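Local coordinates for glycine cleavage system H protein (Mycobacterium tuberculosis, PDB 3IFT) that probably shuttles the methylamine group of glycine from the P protein to the T protein of the glycine cleavage system on a covalently bound lipoyl arm, at residues 17-25 and 34-42. Sequence-based numbering, arbitrary orientation.
Sequences HYTAEHEWI and RVGITDYAQ
W24 lays its indole flat across the backbone of G36, its partner in a hydrogen-bonded pair of the antiparallel hairpin formed by strands 23-29 and 32-37; in the antiparallel sheet of the H protein, strand 111-114 flanks strand 32-37. The fit depends on the first torsion: CG sits between the backbone N and the carbonyl carbon (chi1 55°), which swings the ring over the neighbouring strand. G36 N lies 3.3 Å above the ring plane near its centre, and G36 CA makes a CH-pi contact, 3.6 Å from the centroid of the five-membered ring. The main chains are joined by W24 N to G36 O (2.8 Å) and by the longer return bond from G36 N to W24 O. At the far end of the ring, CH2 meets the aliphatic CG of R34, whose guanidinium runs on to a salt bridge with D112.

Where the strand gives way to helix 39-45, H22 and T38 take over. T38 N donates to H22 O at 2.9 Å, while T38 CG2 reaches the edge of the Y18 ring, in its plane, at 3.5 Å. T38 is the N-cap residue of the helix, its OG1 accepting from A41 N. The H22 imidazole is held between A20 O, centred over one face, and Y40 CE2 over the opposite one, toward the rim; the two aromatic planes are inclined at 38°. Its CB also packs on A41 CB, 3.5 Å away.

Y136 OH hydrogen-bonds both H22 ND1 and T38 OG1, and W24 NE1 has P104 O as a partner. These three polar atoms are thus satisfied in a largely buried junction, where apolar contacts and hydrogen bonds together join the type I turn T19-H22, the hairpin and the helix start.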
loop_
_atom_site.group_PDB
_atom_site.type_symbol
_atom_site.label_atom_id
_atom_site.label_comp_id
_atom_site.label_asym_id
_atom_site.label_seq_id
_atom_site.Cartn_x
_atom_site.Cartn_y
_atom_site.Cartn_z
ATOM N N HIS A 17 -6.350 -2.891 6.406
ATOM C CA HIS A 17 -7.284 -2.970 5.321
ATOM C C HIS A 17 -6.500 -3.178 4.082
ATOM O O HIS A 17 -5.286 -2.966 4.059
ATOM C CB HIS A 17 -8.104 -1.704 5.192
ATOM C CG HIS A 17 -9.140 -1.545 6.266
ATOM N ND1 HIS A 17 -8.900 -0.844 7.431
ATOM C CD2 HIS A 17 -10.421 -1.984 6.347
ATOM C CE1 HIS A 17 -9.994 -0.843 8.176
ATOM N NE2 HIS A 17 -10.931 -1.528 7.543
ATOM N N TYR A 18 -7.218 -3.613 3.055
ATOM C CA TYR A 18 -6.624 -4.027 1.819
ATOM C C TYR A 18 -7.401 -3.561 0.657
ATOM O O TYR A 18 -8.601 -3.259 0.748
ATOM C CB TYR A 18 -6.530 -5.534 1.750
ATOM C CG TYR A 18 -5.720 -6.072 2.858
ATOM C CD1 TYR A 18 -4.370 -6.253 2.707
ATOM C CD2 TYR A 18 -6.287 -6.301 4.101
ATOM C CE1 TYR A 18 -3.593 -6.713 3.754
ATOM C CE2 TYR A 18 -5.539 -6.751 5.143
ATOM C CZ TYR A 18 -4.187 -6.969 4.980
ATOM O OH TYR A 18 -3.407 -7.450 6.026
ATOM N N THR A 19 -6.697 -3.503 -0.467
ATOM C CA THR A 19 -7.373 -3.393 -1.728
ATOM C C THR A 19 -7.222 -4.713 -2.446
ATOM O O THR A 19 -6.281 -5.488 -2.191
ATOM C CB THR A 19 -6.772 -2.273 -2.575
ATOM O OG1 THR A 19 -5.471 -2.654 -2.991
ATOM C CG2 THR A 19 -6.704 -0.952 -1.798
ATOM N N ALA A 20 -8.127 -4.941 -3.380
ATOM C CA ALA A 20 -8.078 -6.089 -4.284
ATOM C C ALA A 20 -6.782 -6.130 -5.080
ATOM O O ALA A 20 -6.376 -7.174 -5.558
ATOM C CB ALA A 20 -9.274 -6.043 -5.257
ATOM N N GLU A 21 -6.132 -4.996 -5.210
ATOM C CA GLU A 21 -4.933 -4.910 -6.019
ATOM C C GLU A 21 -3.726 -5.092 -5.110
ATOM O O GLU A 21 -2.634 -4.755 -5.505
ATOM C CB GLU A 21 -4.839 -3.595 -6.754
ATOM C CG GLU A 21 -5.898 -3.416 -7.832
ATOM C CD GLU A 21 -7.240 -3.121 -7.240
ATOM O OE1 GLU A 21 -7.269 -2.271 -6.353
ATOM O OE2 GLU A 21 -8.246 -3.758 -7.629
ATOM N N HIS A 22 -3.961 -5.584 -3.884
ATOM C CA HIS A 22 -2.901 -6.097 -3.009
ATOM C C HIS A 22 -2.106 -5.018 -2.344
ATOM O O HIS A 22 -0.900 -5.145 -2.114
ATOM C CB HIS A 22 -1.967 -7.058 -3.759
ATOM C CG HIS A 22 -2.709 -8.021 -4.633
ATOM N ND1 HIS A 22 -3.480 -9.039 -4.120
ATOM C CD2 HIS A 22 -2.850 -8.080 -5.976
ATOM C CE1 HIS A 22 -4.056 -9.694 -5.111
ATOM N NE2 HIS A 22 -3.700 -9.127 -6.248
ATOM N N GLU A 23 -2.803 -3.957 -1.994
ATOM C CA GLU A 23 -2.233 -2.966 -1.135
ATOM C C GLU A 23 -2.840 -3.111 0.209
ATOM O O GLU A 23 -3.953 -3.600 0.346
ATOM C CB GLU A 23 -2.432 -1.586 -1.691
ATOM C CG GLU A 23 -1.507 -1.403 -2.881
ATOM C CD GLU A 23 -1.709 -0.120 -3.636
ATOM O OE1 GLU A 23 -2.090 0.889 -3.008
ATOM O OE2 GLU A 23 -1.476 -0.131 -4.862
ATOM N N TRP A 24 -2.081 -2.710 1.212
ATOM C CA TRP A 24 -2.613 -2.690 2.551
ATOM C C TRP A 24 -2.621 -1.262 3.006
ATOM O O TRP A 24 -1.888 -0.424 2.490
ATOM C CB TRP A 24 -1.841 -3.590 3.515
ATOM C CG TRP A 24 -0.388 -3.325 3.596
ATOM C CD1 TRP A 24 0.583 -3.936 2.862
ATOM C CD2 TRP A 24 0.281 -2.366 4.429
ATOM N NE1 TRP A 24 1.833 -3.442 3.217
ATOM C CE2 TRP A 24 1.680 -2.479 4.167
ATOM C CE3 TRP A 24 -0.149 -1.427 5.358
ATOM C CZ2 TRP A 24 2.639 -1.654 4.790
ATOM C CZ3 TRP A 24 0.793 -0.649 5.993
ATOM C CH2 TRP A 24 2.176 -0.754 5.693
ATOM N N ILE A 25 -3.467 -1.016 3.985
ATOM C CA ILE A 25 -3.727 0.322 4.489
ATOM C C ILE A 25 -3.799 0.157 5.975
ATOM O O ILE A 25 -4.629 -0.620 6.487
ATOM C CB ILE A 25 -5.054 0.883 3.956
ATOM C CG1 ILE A 25 -5.004 0.948 2.435
ATOM C CG2 ILE A 25 -5.319 2.300 4.550
ATOM C CD1 ILE A 25 -5.672 -0.216 1.729
ATOM N N ARG A 34 -0.995 4.497 6.395
ATOM C CA ARG A 34 0.202 4.024 5.784
ATOM C C ARG A 34 -0.190 2.932 4.800
ATOM O O ARG A 34 -1.127 2.182 5.033
ATOM C CB ARG A 34 1.145 3.501 6.834
ATOM C CG ARG A 34 2.424 2.991 6.227
ATOM C CD ARG A 34 3.545 3.116 7.218
ATOM N NE ARG A 34 3.928 4.506 7.402
ATOM C CZ ARG A 34 5.024 4.891 8.057
ATOM N NH1 ARG A 34 5.841 3.986 8.559
ATOM N NH2 ARG A 34 5.317 6.178 8.165
ATOM N N VAL A 35 0.550 2.853 3.710
ATOM C CA VAL A 35 0.257 1.979 2.623
ATOM C C VAL A 35 1.485 1.212 2.163
ATOM O O VAL A 35 2.590 1.755 2.043
ATOM C CB VAL A 35 -0.307 2.816 1.452
ATOM C CG1 VAL A 35 -0.695 1.969 0.304
ATOM C CG2 VAL A 35 -1.520 3.661 1.939
ATOM N N GLY A 36 1.274 -0.069 1.878
ATOM C CA GLY A 36 2.280 -0.898 1.258
ATOM C C GLY A 36 1.595 -1.932 0.416
ATOM O O GLY A 36 0.374 -1.879 0.155
ATOM N N ILE A 37 2.392 -2.877 -0.047
ATOM C CA ILE A 37 1.847 -4.014 -0.757
ATOM C C ILE A 37 1.878 -5.207 0.148
ATOM O O ILE A 37 2.680 -5.302 1.081
ATOM C CB ILE A 37 2.570 -4.325 -2.084
ATOM C CG1 ILE A 37 4.075 -4.574 -1.873
ATOM C CG2 ILE A 37 2.320 -3.214 -3.098
ATOM C CD1 ILE A 37 4.708 -5.175 -3.099
ATOM N N THR A 38 0.970 -6.125 -0.105
ATOM C CA THR A 38 0.823 -7.264 0.778
ATOM C C THR A 38 1.983 -8.254 0.620
ATOM O O THR A 38 2.747 -8.194 -0.314
ATOM C CB THR A 38 -0.525 -7.918 0.498
ATOM O OG1 THR A 38 -0.514 -8.435 -0.827
ATOM C CG2 THR A 38 -1.636 -6.831 0.633
ATOM N N ASP A 39 2.098 -9.163 1.558
ATOM C CA ASP A 39 2.969 -10.311 1.437
ATOM C C ASP A 39 2.767 -11.086 0.161
ATOM O O ASP A 39 3.716 -11.439 -0.517
ATOM C CB ASP A 39 2.745 -11.202 2.617
ATOM C CG ASP A 39 3.731 -12.326 2.704
ATOM O OD1 ASP A 39 4.830 -12.198 2.148
ATOM O OD2 ASP A 39 3.390 -13.334 3.361
ATOM N N TYR A 40 1.511 -11.318 -0.190
ATOM C CA TYR A 40 1.176 -11.987 -1.422
ATOM C C TYR A 40 1.704 -11.217 -2.623
ATOM O O TYR A 40 2.292 -11.801 -3.490
ATOM C CB TYR A 40 -0.337 -12.102 -1.523
ATOM C CG TYR A 40 -0.830 -12.466 -2.885
ATOM C CD1 TYR A 40 -1.012 -13.809 -3.228
ATOM C CD2 TYR A 40 -1.130 -11.502 -3.823
ATOM C CE1 TYR A 40 -1.476 -14.170 -4.454
ATOM C CE2 TYR A 40 -1.580 -11.856 -5.080
ATOM C CZ TYR A 40 -1.789 -13.202 -5.376
ATOM O OH TYR A 40 -2.262 -13.617 -6.606
ATOM N N ALA A 41 1.517 -9.889 -2.638
ATOM C CA ALA A 41 1.946 -9.059 -3.749
ATOM C C ALA A 41 3.465 -9.087 -3.910
ATOM O O ALA A 41 3.975 -9.260 -5.012
ATOM C CB ALA A 41 1.470 -7.631 -3.581
ATOM N N GLN A 42 4.188 -8.915 -2.823
ATOM C CA GLN A 42 5.633 -8.861 -2.911
ATOM C C GLN A 42 6.177 -10.222 -3.411
ATOM O O GLN A 42 7.061 -10.298 -4.284
ATOM C CB GLN A 42 6.248 -8.415 -1.574
ATOM C CG GLN A 42 6.162 -9.382 -0.411
ATOM C CD GLN A 42 7.084 -10.571 -0.570
ATOM O OE1 GLN A 42 8.052 -10.522 -1.325
ATOM N NE2 GLN A 42 6.766 -11.657 0.115
#